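Local coordinates for glucose-binding protein (Thermus thermophilus HB27, PDB 2B3F) that binds glucose and galactose and probably delivers the sugar to a binding-protein-dependent transport system, at residues L3-W9 against P60-H66; P139-F145 against P267-G271; P257-W263 against N327-S332. All blocks are in the same frame, centred on the assembly; numbering follows the deposited sequence.

Contact 1: L3-W9 against P60-H66; sequences LEIFSWW and PDTFQVH. With GAL (beta-D-galactopyranose), chain G.
The amide of Q64 lies between the indoles of W8 and W9, beside the bound galactose. Against W8 the amide is stacked, 17° from the ring plane, with NE2 3.3 Å from W8 CZ2; over the W9 ring it tilts 33°. An extended Q64 chain, CG anti to the backbone N (chi1 -178°), carries the amide this far. Its OE1 accepts an almost straight bond from W8 N at 2.9 Å, while NE2 donates to D278, which also binds the sugar, so both amide ends are fixed. W9 and H66 meet the sugar at their edges: W9 NE1 donates to O3 at 3.0 Å and H66 NE2 to O2 at 2.8 Å, while W8 NE1 donates to O5 (3.3 Å). H66 ND1 is hydrogen-bonded to E70, and the W8 edge is turned toward the H66 face, an offset edge-to-face pair. S7 OG accepts from W9 N in an ST turn, which fixes the chain where strand 3-7 ends. Behind this shell, F6 N bonds to T62 O and Q64 N to F6 O. Farther back, D61 OD2 accepts from E4 N at 2.8 Å. Parallel neighbouring strands whose C-terminal ends carry sugar-binding residues typify the periplasmic binding protein fold.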
loop_
_atom_site.group_PDB
_atom_site.type_symbol
_atom_site.label_atom_id
_atom_site.label_comp_id
_atom_site.label_asym_id
_atom_site.label_seq_id
_atom_site.Cartn_x
_atom_site.Cartn_y
_atom_site.Cartn_z
ATOM N N LEU A 3 10.877 -23.218 -7.325
ATOM C CA LEU A 3 9.838 -22.399 -6.721
ATOM C C LEU A 3 9.830 -21.058 -7.445
ATOM O O LEU A 3 10.833 -20.364 -7.461
ATOM C CB LEU A 3 10.091 -22.169 -5.246
ATOM C CG LEU A 3 9.120 -21.167 -4.597
ATOM C CD1 LEU A 3 7.709 -21.731 -4.464
ATOM C CD2 LEU A 3 9.662 -20.712 -3.250
ATOM N N GLU A 4 8.686 -20.722 -8.026
ATOM C CA GLU A 4 8.526 -19.479 -8.782
ATOM C C GLU A 4 7.651 -18.518 -7.967
ATOM O O GLU A 4 6.469 -18.763 -7.774
ATOM C CB GLU A 4 7.894 -19.747 -10.137
ATOM C CG GLU A 4 7.785 -18.490 -10.977
ATOM C CD GLU A 4 7.082 -18.716 -12.282
ATOM O OE1 GLU A 4 6.157 -19.556 -12.331
ATOM O OE2 GLU A 4 7.432 -18.022 -13.263
ATOM N N ILE A 5 8.264 -17.426 -7.531
ATOM C CA ILE A 5 7.623 -16.424 -6.680
ATOM C C ILE A 5 7.363 -15.198 -7.539
ATOM O O ILE A 5 8.302 -14.611 -8.058
ATOM C CB ILE A 5 8.528 -15.986 -5.536
ATOM C CG1 ILE A 5 8.897 -17.175 -4.618
ATOM C CG2 ILE A 5 7.850 -14.911 -4.703
ATOM C CD1 ILE A 5 10.037 -16.883 -3.703
ATOM N N PHE A 6 6.095 -14.818 -7.630
ATOM C CA PHE A 6 5.649 -13.712 -8.478
ATOM C C PHE A 6 5.348 -12.501 -7.586
ATOM O O PHE A 6 4.650 -12.605 -6.582
ATOM C CB PHE A 6 4.430 -14.178 -9.270
ATOM C CG PHE A 6 3.935 -13.205 -10.324
ATOM C CD1 PHE A 6 4.166 -13.456 -11.672
ATOM C CD2 PHE A 6 3.177 -12.093 -9.971
ATOM C CE1 PHE A 6 3.692 -12.578 -12.664
ATOM C CE2 PHE A 6 2.684 -11.227 -10.970
ATOM C CZ PHE A 6 2.953 -11.487 -12.304
ATOM N N SER A 7 5.899 -11.339 -7.929
ATOM C CA SER A 7 5.711 -10.134 -7.127
ATOM C C SER A 7 6.054 -8.908 -7.979
ATOM O O SER A 7 6.473 -9.040 -9.140
ATOM C CB SER A 7 6.606 -10.142 -5.874
ATOM O OG SER A 7 7.955 -9.774 -6.165
ATOM N N TRP A 8 5.897 -7.739 -7.377
ATOM C CA TRP A 8 6.404 -6.509 -8.001
ATOM C C TRP A 8 7.552 -5.885 -7.240
ATOM O O TRP A 8 7.835 -4.673 -7.370
ATOM C CB TRP A 8 5.266 -5.527 -8.292
ATOM C CG TRP A 8 4.483 -4.959 -7.186
ATOM C CD1 TRP A 8 4.715 -3.792 -6.510
ATOM C CD2 TRP A 8 3.227 -5.451 -6.702
ATOM N NE1 TRP A 8 3.693 -3.538 -5.609
ATOM C CE2 TRP A 8 2.764 -4.544 -5.719
ATOM C CE3 TRP A 8 2.450 -6.577 -6.999
ATOM C CZ2 TRP A 8 1.561 -4.740 -5.029
ATOM C CZ3 TRP A 8 1.274 -6.766 -6.318
ATOM C CH2 TRP A 8 0.840 -5.859 -5.350
ATOM N N TRP A 9 8.269 -6.710 -6.472
ATOM C CA TRP A 9 9.331 -6.187 -5.664
ATOM C C TRP A 9 10.671 -6.178 -6.418
ATOM O O TRP A 9 11.642 -6.814 -6.046
ATOM C CB TRP A 9 9.380 -6.952 -4.341
ATOM C CG TRP A 9 8.226 -6.632 -3.455
ATOM C CD1 TRP A 9 7.549 -5.439 -3.340
ATOM C CD2 TRP A 9 7.605 -7.533 -2.535
ATOM N NE1 TRP A 9 6.545 -5.557 -2.404
ATOM C CE2 TRP A 9 6.566 -6.829 -1.891
ATOM C CE3 TRP A 9 7.835 -8.867 -2.191
ATOM C CZ2 TRP A 9 5.768 -7.414 -0.914
ATOM C CZ3 TRP A 9 7.011 -9.462 -1.241
ATOM C CH2 TRP A 9 6.017 -8.729 -0.598
ATOM N N PRO A 60 1.851 -18.952 -11.420
ATOM C CA PRO A 60 3.111 -19.090 -10.728
ATOM C C PRO A 60 2.860 -19.939 -9.476
ATOM O O PRO A 60 1.715 -20.249 -9.168
ATOM C CB PRO A 60 3.470 -17.646 -10.366
ATOM C CG PRO A 60 2.170 -16.990 -10.206
ATOM C CD PRO A 60 1.260 -17.615 -11.213
ATOM N N ASP A 61 3.910 -20.319 -8.761
ATOM C CA ASP A 61 3.715 -21.121 -7.546
ATOM C C ASP A 61 3.024 -20.339 -6.430
ATOM O O ASP A 61 2.308 -20.900 -5.613
ATOM C CB ASP A 61 5.038 -21.704 -7.076
ATOM C CG ASP A 61 5.567 -22.738 -8.044
ATOM O OD1 ASP A 61 4.728 -23.465 -8.623
ATOM O OD2 ASP A 61 6.800 -22.803 -8.246
ATOM N N THR A 62 3.248 -19.030 -6.415
ATOM C CA THR A 62 2.642 -18.137 -5.448
ATOM C C THR A 62 2.812 -16.721 -5.997
ATOM O O THR A 62 3.744 -16.454 -6.784
ATOM C CB THR A 62 3.297 -18.268 -4.052
ATOM O OG1 THR A 62 2.563 -17.505 -3.085
ATOM C CG2 THR A 62 4.778 -17.832 -4.067
ATOM N N PHE A 63 1.904 -15.834 -5.612
ATOM C CA PHE A 63 1.994 -14.445 -6.085
ATOM C C PHE A 63 1.632 -13.447 -4.996
ATOM O O PHE A 63 0.752 -13.680 -4.136
ATOM C CB PHE A 63 1.169 -14.220 -7.351
ATOM C CG PHE A 63 -0.306 -14.478 -7.188
ATOM C CD1 PHE A 63 -1.161 -13.512 -6.660
ATOM C CD2 PHE A 63 -0.852 -15.674 -7.639
ATOM C CE1 PHE A 63 -2.529 -13.752 -6.535
ATOM C CE2 PHE A 63 -2.212 -15.915 -7.531
ATOM C CZ PHE A 63 -3.060 -14.955 -6.987
ATOM N N GLN A 64 2.346 -12.335 -5.014
ATOM C CA GLN A 64 2.046 -11.221 -4.141
ATOM C C GLN A 64 0.632 -10.703 -4.417
ATOM O O GLN A 64 0.241 -10.458 -5.563
ATOM C CB GLN A 64 3.052 -10.097 -4.383
ATOM C CG GLN A 64 2.870 -8.905 -3.502
ATOM C CD GLN A 64 3.789 -7.725 -3.894
ATOM O OE1 GLN A 64 4.657 -7.876 -4.744
ATOM N NE2 GLN A 64 3.588 -6.582 -3.262
ATOM N N VAL A 65 -0.143 -10.565 -3.356
ATOM C CA VAL A 65 -1.521 -10.127 -3.468
ATOM C C VAL A 65 -1.948 -9.415 -2.203
ATOM O O VAL A 65 -1.578 -9.776 -1.090
ATOM C CB VAL A 65 -2.459 -11.311 -3.781
ATOM C CG1 VAL A 65 -2.378 -12.380 -2.697
ATOM C CG2 VAL A 65 -3.903 -10.853 -4.042
ATOM N N HIS A 66 -2.732 -8.369 -2.384
ATOM C CA HIS A 66 -3.198 -7.606 -1.269
ATOM C C HIS A 66 -4.340 -8.278 -0.528
ATOM O O HIS A 66 -5.321 -8.699 -1.126
ATOM C CB HIS A 66 -3.669 -6.217 -1.712
ATOM C CG HIS A 66 -2.547 -5.306 -2.089
ATOM N ND1 HIS A 66 -2.521 -4.622 -3.280
ATOM C CD2 HIS A 66 -1.419 -4.965 -1.430
ATOM C CE1 HIS A 66 -1.427 -3.884 -3.335
ATOM N NE2 HIS A 66 -0.742 -4.065 -2.223
HETATM C C1 GAL G . 2.069 -1.577 -2.680
HETATM C C2 GAL G . 2.672 -2.843 -2.056
HETATM C C3 GAL G . 4.006 -2.562 -1.377
HETATM C C4 GAL G . 4.960 -1.825 -2.319
HETATM C C5 GAL G . 4.204 -0.637 -2.960
HETATM C C6 GAL G . 5.036 0.192 -3.952
HETATM O O1 GAL G . 0.882 -1.862 -3.357
HETATM O O2 GAL G . 1.721 -3.413 -1.143
HETATM O O3 GAL G . 4.603 -3.779 -0.954
HETATM O O4 GAL G . 5.416 -2.753 -3.267
HETATM O O5 GAL G . 3.026 -1.054 -3.608
HETATM O O6 GAL G . 5.247 -0.521 -5.134
#

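Contact 2: P139-F145 against P267-G271; sequences PRTWDKF and PGTQG. Unlike the reference sequence in segment 139-145: K144 (reference Glu).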
loop_
_atom_site.group_PDB
_atom_site.type_symbol
_atom_site.label_atom_id
_atom_site.label_comp_id
_atom_site.label_asym_id
_atom_site.label_seq_id
_atom_site.Cartn_x
_atom_site.Cartn_y
_atom_site.Cartn_z
ATOM N N PRO A 139 2.597 20.276 8.580
ATOM C CA PRO A 139 1.162 20.557 8.732
ATOM C C PRO A 139 0.305 19.399 9.255
ATOM O O PRO A 139 0.452 18.262 8.804
ATOM C CB PRO A 139 0.725 20.962 7.320
ATOM C CG PRO A 139 1.768 20.440 6.419
ATOM C CD PRO A 139 3.021 20.248 7.171
ATOM N N ARG A 140 -0.605 19.711 10.180
ATOM C CA ARG A 140 -1.457 18.709 10.812
ATOM C C ARG A 140 -2.867 18.638 10.208
ATOM O O ARG A 140 -3.626 17.714 10.520
ATOM C CB ARG A 140 -1.502 18.925 12.339
ATOM C CG ARG A 140 -2.448 20.037 12.839
ATOM C CD ARG A 140 -2.451 20.163 14.394
ATOM N NE ARG A 140 -1.092 20.304 14.951
ATOM C CZ ARG A 140 -0.420 21.458 15.084
ATOM N NH1 ARG A 140 -0.964 22.620 14.710
ATOM N NH2 ARG A 140 0.812 21.450 15.600
ATOM N N THR A 141 -3.214 19.603 9.344
ATOM C CA THR A 141 -4.498 19.606 8.637
ATOM C C THR A 141 -4.271 20.043 7.200
ATOM O O THR A 141 -3.243 20.622 6.894
ATOM C CB THR A 141 -5.490 20.613 9.235
ATOM O OG1 THR A 141 -4.960 21.941 9.091
ATOM C CG2 THR A 141 -5.766 20.310 10.699
ATOM N N TRP A 142 -5.241 19.788 6.323
ATOM C CA TRP A 142 -5.093 20.215 4.920
ATOM C C TRP A 142 -5.102 21.740 4.748
ATOM O O TRP A 142 -4.393 22.261 3.877
ATOM C CB TRP A 142 -6.103 19.516 3.983
ATOM C CG TRP A 142 -5.735 18.073 3.778
ATOM C CD1 TRP A 142 -6.456 16.975 4.166
ATOM C CD2 TRP A 142 -4.521 17.575 3.189
ATOM N NE1 TRP A 142 -5.767 15.827 3.835
ATOM C CE2 TRP A 142 -4.579 16.167 3.236
ATOM C CE3 TRP A 142 -3.397 18.178 2.613
ATOM C CZ2 TRP A 142 -3.555 15.359 2.726
ATOM C CZ3 TRP A 142 -2.380 17.368 2.115
ATOM C CH2 TRP A 142 -2.466 15.978 2.185
ATOM N N ASP A 143 -5.840 22.451 5.598
ATOM C CA ASP A 143 -5.803 23.926 5.557
ATOM C C ASP A 143 -4.419 24.452 5.899
ATOM O O ASP A 143 -3.890 25.309 5.193
ATOM C CB ASP A 143 -6.865 24.548 6.477
ATOM C CG ASP A 143 -8.260 24.499 5.872
ATOM O OD1 ASP A 143 -8.393 24.342 4.646
ATOM O OD2 ASP A 143 -9.246 24.591 6.620
ATOM N N LYS A 144 -3.817 23.924 6.959
ATOM C CA LYS A 144 -2.450 24.314 7.317
ATOM C C LYS A 144 -1.402 23.866 6.277
ATOM O O LYS A 144 -0.415 24.550 6.035
ATOM C CB LYS A 144 -2.088 23.802 8.718
ATOM C CG LYS A 144 -2.983 24.366 9.834
ATOM C CD LYS A 144 -2.683 23.727 11.198
ATOM C CE LYS A 144 -3.635 24.235 12.279
ATOM N NZ LYS A 144 -2.927 24.571 13.558
ATOM N N PHE A 145 -1.622 22.710 5.659
ATOM C CA PHE A 145 -0.773 22.257 4.558
ATOM C C PHE A 145 -0.784 23.265 3.407
ATOM O O PHE A 145 0.258 23.638 2.879
ATOM C CB PHE A 145 -1.243 20.865 4.066
ATOM C CG PHE A 145 -0.507 20.364 2.860
ATOM C CD1 PHE A 145 0.639 19.589 2.995
ATOM C CD2 PHE A 145 -0.972 20.647 1.588
ATOM C CE1 PHE A 145 1.318 19.130 1.875
ATOM C CE2 PHE A 145 -0.299 20.202 0.465
ATOM C CZ PHE A 145 0.853 19.447 0.607
ATOM N N PRO A 267 -1.921 14.869 6.735
ATOM C CA PRO A 267 -2.741 15.917 7.335
ATOM C C PRO A 267 -4.211 15.518 7.487
ATOM O O PRO A 267 -4.826 14.980 6.559
ATOM C CB PRO A 267 -2.550 17.083 6.359
ATOM C CG PRO A 267 -1.218 16.894 5.801
ATOM C CD PRO A 267 -1.043 15.407 5.677
ATOM N N GLY A 268 -4.762 15.730 8.680
ATOM C CA GLY A 268 -6.166 15.446 8.938
ATOM C C GLY A 268 -6.481 13.987 9.238
ATOM O O GLY A 268 -7.633 13.618 9.352
ATOM N N THR A 269 -5.464 13.144 9.358
ATOM C CA THR A 269 -5.722 11.708 9.553
ATOM C C THR A 269 -5.081 11.148 10.815
ATOM O O THR A 269 -5.078 9.944 11.035
ATOM C CB THR A 269 -5.250 10.873 8.332
ATOM O OG1 THR A 269 -3.827 10.806 8.305
ATOM C CG2 THR A 269 -5.778 11.467 7.023
ATOM N N GLN A 270 -4.572 12.040 11.659
ATOM C CA GLN A 270 -3.914 11.652 12.895
ATOM C C GLN A 270 -4.867 10.768 13.698
ATOM O O GLN A 270 -6.064 11.072 13.820
ATOM C CB GLN A 270 -3.529 12.899 13.718
ATOM C CG GLN A 270 -2.528 13.854 13.046
ATOM C CD GLN A 270 -3.094 14.604 11.811
ATOM O OE1 GLN A 270 -4.303 14.859 11.700
ATOM N NE2 GLN A 270 -2.200 14.944 10.877
ATOM N N GLY A 271 -4.332 9.666 14.219
ATOM C CA GLY A 271 -5.104 8.712 14.991
ATOM C C GLY A 271 -5.775 7.620 14.176
ATOM O O GLY A 271 -6.428 6.731 14.738
#
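A capped helix start, the first turn of helix 142-154, packs here against the loop that joins strand 262-265 to strand 272-280. P267 is the centre of the contact: its ring points into the corner formed by residues 139-142 and lies over one face of the W142 indole. P267 CB is 3.8 Å from the centroid of the six-membered ring and 13° off its normal, a CH-pi contact made nearly straight down on the ring, while CG and CD reach over the CZ3 and CH2 side. The W142 side chain leaves the helix with CG beside the backbone N (chi1 -73°), which lays its indole against the proline. W142 NE1 comes within 3.0 Å of P267 O, but the angle is too poor for a hydrogen bond. F145, one turn on, adds a looser contact from CD1 to P267 CG at 4.3 Å.

T141 is the N-cap of the helix: its OG1 accepts from K144 N at 3.1 Å, and the chain around this cap lies against the proline, with P267 CB 3.5 Å from T141 C. In the four-stranded sheet of this part of the fold, strand 262-265 is an edge strand, and P267 also touches M124 and I240 on strands 123-126 and 238-240. Helices 166-190 and 199-212 pack on W142 from beyond the two segments.

On the more exposed side the backbones meet directly. G268 N donates to R140 O at 2.9 Å, approaching from above the carbonyl plane. The Q270 side chain, bent at chi2 (69°), turns its amide back toward the same carbonyl, with CD 3.4 Å from R140 O. The residue after G268, T269, is hydrogen-bonded through OG1 to S266 O and N122 ND2.

Contact 3: P257-W263 against N327-S332; sequences PGTDFAW and NAYGQS
N327 lies beside P257, its CG 3.8 Å from the CG of the proline, and opens helix 328-339 as its N-cap: OD1 accepts from G330 N at 3.0 Å, nearly along the C=O axis. The contact thus sets the first turn of this helix on edge strand 262-265 of the four-stranded sheet and on the loop leading into it. A CG placed between backbone N and carbonyl carbon (chi1 70°) swings the N327 carboxamide back over the helix start. A328 follows, its methyl 4.2 Å from P257 CB and near the CH2 corner of the W263 indole. Y329 carries most of the aromatic contact. Its ring stands edge-on to one face of W263, the planes at 85°, in a T-shaped pair whose closest atoms are Y329 CD1 and W263 CD2 at 3.5 Å. Y329 CB rests over the same indole's six-membered ring, 4.1 Å from its centroid, as a CH-pi contact. The Y329 hydroxyl is hydrogen-bonded to D243, and W125 of strand 123-126 also meets the tyrosine ring. One turn farther on, S332 lies at the pyrrole edge of the indole, where OG accepts a weak hydrogen bond from W263 NE1 at 3.2 Å.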
loop_
_atom_site.group_PDB
_atom_site.type_symbol
_atom_site.label_atom_id
_atom_site.label_comp_id
_atom_site.label_asym_id
_atom_site.label_seq_id
_atom_site.Cartn_x
_atom_site.Cartn_y
_atom_site.Cartn_z
ATOM N N PRO A 257 16.566 7.428 10.360
ATOM C CA PRO A 257 15.203 7.831 10.684
ATOM C C PRO A 257 15.147 8.808 11.846
ATOM O O PRO A 257 15.840 8.611 12.853
ATOM C CB PRO A 257 14.499 6.519 11.056
ATOM C CG PRO A 257 15.537 5.489 11.140
ATOM C CD PRO A 257 16.774 5.973 10.489
ATOM N N GLY A 258 14.353 9.862 11.684
ATOM C CA GLY A 258 14.116 10.828 12.751
ATOM C C GLY A 258 14.952 12.091 12.642
ATOM O O GLY A 258 14.483 13.173 12.992
ATOM N N THR A 259 16.181 11.954 12.158
ATOM C CA THR A 259 17.076 13.084 11.977
ATOM C C THR A 259 17.276 13.447 10.508
ATOM O O THR A 259 17.125 14.608 10.157
ATOM C CB THR A 259 18.444 12.838 12.664
ATOM O OG1 THR A 259 18.986 11.574 12.271
ATOM C CG2 THR A 259 18.271 12.846 14.174
ATOM N N ASP A 260 17.610 12.476 9.653
ATOM C CA ASP A 260 17.783 12.755 8.210
ATOM C C ASP A 260 16.439 12.845 7.474
ATOM O O ASP A 260 16.364 13.430 6.396
ATOM C CB ASP A 260 18.639 11.696 7.522
ATOM C CG ASP A 260 20.093 11.713 7.973
ATOM O OD1 ASP A 260 20.567 12.782 8.408
ATOM O OD2 ASP A 260 20.762 10.659 7.859
ATOM N N PHE A 261 15.408 12.213 8.024
ATOM C CA PHE A 261 14.036 12.359 7.550
ATOM C C PHE A 261 13.101 12.100 8.707
ATOM O O PHE A 261 13.508 11.514 9.714
ATOM C CB PHE A 261 13.721 11.401 6.379
ATOM C CG PHE A 261 13.640 9.934 6.765
ATOM C CD1 PHE A 261 12.422 9.356 7.099
ATOM C CD2 PHE A 261 14.779 9.127 6.765
ATOM C CE1 PHE A 261 12.332 8.006 7.459
ATOM C CE2 PHE A 261 14.698 7.771 7.106
ATOM C CZ PHE A 261 13.460 7.220 7.463
ATOM N N ALA A 262 11.859 12.534 8.561
ATOM C CA ALA A 262 10.851 12.340 9.585
ATOM C C ALA A 262 9.493 12.078 8.944
ATOM O O ALA A 262 9.369 12.089 7.722
ATOM C CB ALA A 262 10.794 13.543 10.517
ATOM N N TRP A 263 8.489 11.837 9.780
ATOM C CA TRP A 263 7.180 11.407 9.323
ATOM C C TRP A 263 6.074 11.900 10.239
ATOM O O TRP A 263 6.289 12.146 11.432
ATOM C CB TRP A 263 7.119 9.876 9.235
ATOM C CG TRP A 263 7.464 9.224 10.530
ATOM C CD1 TRP A 263 6.602 8.852 11.508
ATOM C CD2 TRP A 263 8.777 8.889 10.994
ATOM N NE1 TRP A 263 7.292 8.285 12.565
ATOM C CE2 TRP A 263 8.631 8.304 12.274
ATOM C CE3 TRP A 263 10.058 9.002 10.444
ATOM C CZ2 TRP A 263 9.728 7.848 13.015
ATOM C CZ3 TRP A 263 11.149 8.550 11.179
ATOM C CH2 TRP A 263 10.974 7.982 12.453
ATOM N N ASN A 327 13.821 -0.228 13.288
ATOM C CA ASN A 327 14.358 1.095 13.520
ATOM C C ASN A 327 13.279 2.023 14.086
ATOM O O ASN A 327 12.159 1.594 14.376
ATOM C CB ASN A 327 15.027 1.646 12.226
ATOM C CG ASN A 327 14.028 1.985 11.128
ATOM O OD1 ASN A 327 12.857 2.208 11.392
ATOM N ND2 ASN A 327 14.505 2.024 9.883
ATOM N N ALA A 328 13.624 3.291 14.265
ATOM C CA ALA A 328 12.726 4.245 14.881
ATOM C C ALA A 328 11.415 4.413 14.103
ATOM O O ALA A 328 10.366 4.571 14.703
ATOM C CB ALA A 328 13.423 5.569 15.040
ATOM N N TYR A 329 11.476 4.361 12.765
ATOM C CA TYR A 329 10.235 4.362 11.993
ATOM C C TYR A 329 9.363 3.109 12.303
ATOM O O TYR A 329 8.192 3.239 12.672
ATOM C CB TYR A 329 10.411 4.537 10.447
ATOM C CG TYR A 329 9.017 4.485 9.889
ATOM C CD1 TYR A 329 8.161 5.564 10.051
ATOM C CD2 TYR A 329 8.484 3.302 9.361
ATOM C CE1 TYR A 329 6.837 5.500 9.661
ATOM C CE2 TYR A 329 7.162 3.235 8.973
ATOM C CZ TYR A 329 6.344 4.345 9.141
ATOM O OH TYR A 329 5.038 4.304 8.784
ATOM N N GLY A 330 9.936 1.921 12.139
ATOM C CA GLY A 330 9.205 0.668 12.351
ATOM C C GLY A 330 8.561 0.639 13.728
ATOM O O GLY A 330 7.403 0.233 13.871
ATOM N N GLN A 331 9.289 1.092 14.742
ATOM C CA GLN A 331 8.762 1.097 16.116
ATOM C C GLN A 331 7.603 2.074 16.304
ATOM O O GLN A 331 6.635 1.767 17.011
ATOM C CB GLN A 331 9.875 1.353 17.135
ATOM C CG GLN A 331 10.900 0.248 17.165
ATOM C CD GLN A 331 11.976 0.462 18.215
ATOM O OE1 GLN A 331 12.038 1.519 18.843
ATOM N NE2 GLN A 331 12.841 -0.529 18.394
ATOM N N SER A 332 7.677 3.225 15.631
ATOM C CA SER A 332 6.576 4.185 15.587
ATOM C C SER A 332 5.313 3.620 14.917
ATOM O O SER A 332 4.198 3.773 15.424
ATOM C CB SER A 332 7.027 5.456 14.845
ATOM O OG SER A 332 6.019 6.462 14.924
#

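Contact 1 closes before the others open and lies in the mixed sheet that holds strands 2-7, 32-37, 62-66 and 272-280, beside the sugar. Contacts 2 and 3 follow and interlock along the chain: residues 257-263 run through strand 262-265 almost directly into 267-271, so one edge strand of the four-stranded sheet leads from contact 3 to contact 2. The centres of these two are 19 Å apart; those of contacts 1 and 2, on opposite sides of the chain's centre, are 36 Å apart. Strand 272-280, which follows 267-271, pairs with strand 62-66 of contact 1, so the chain passes from one sheet to the other here, consistent with the two-lobed build of periplasmic binding proteins.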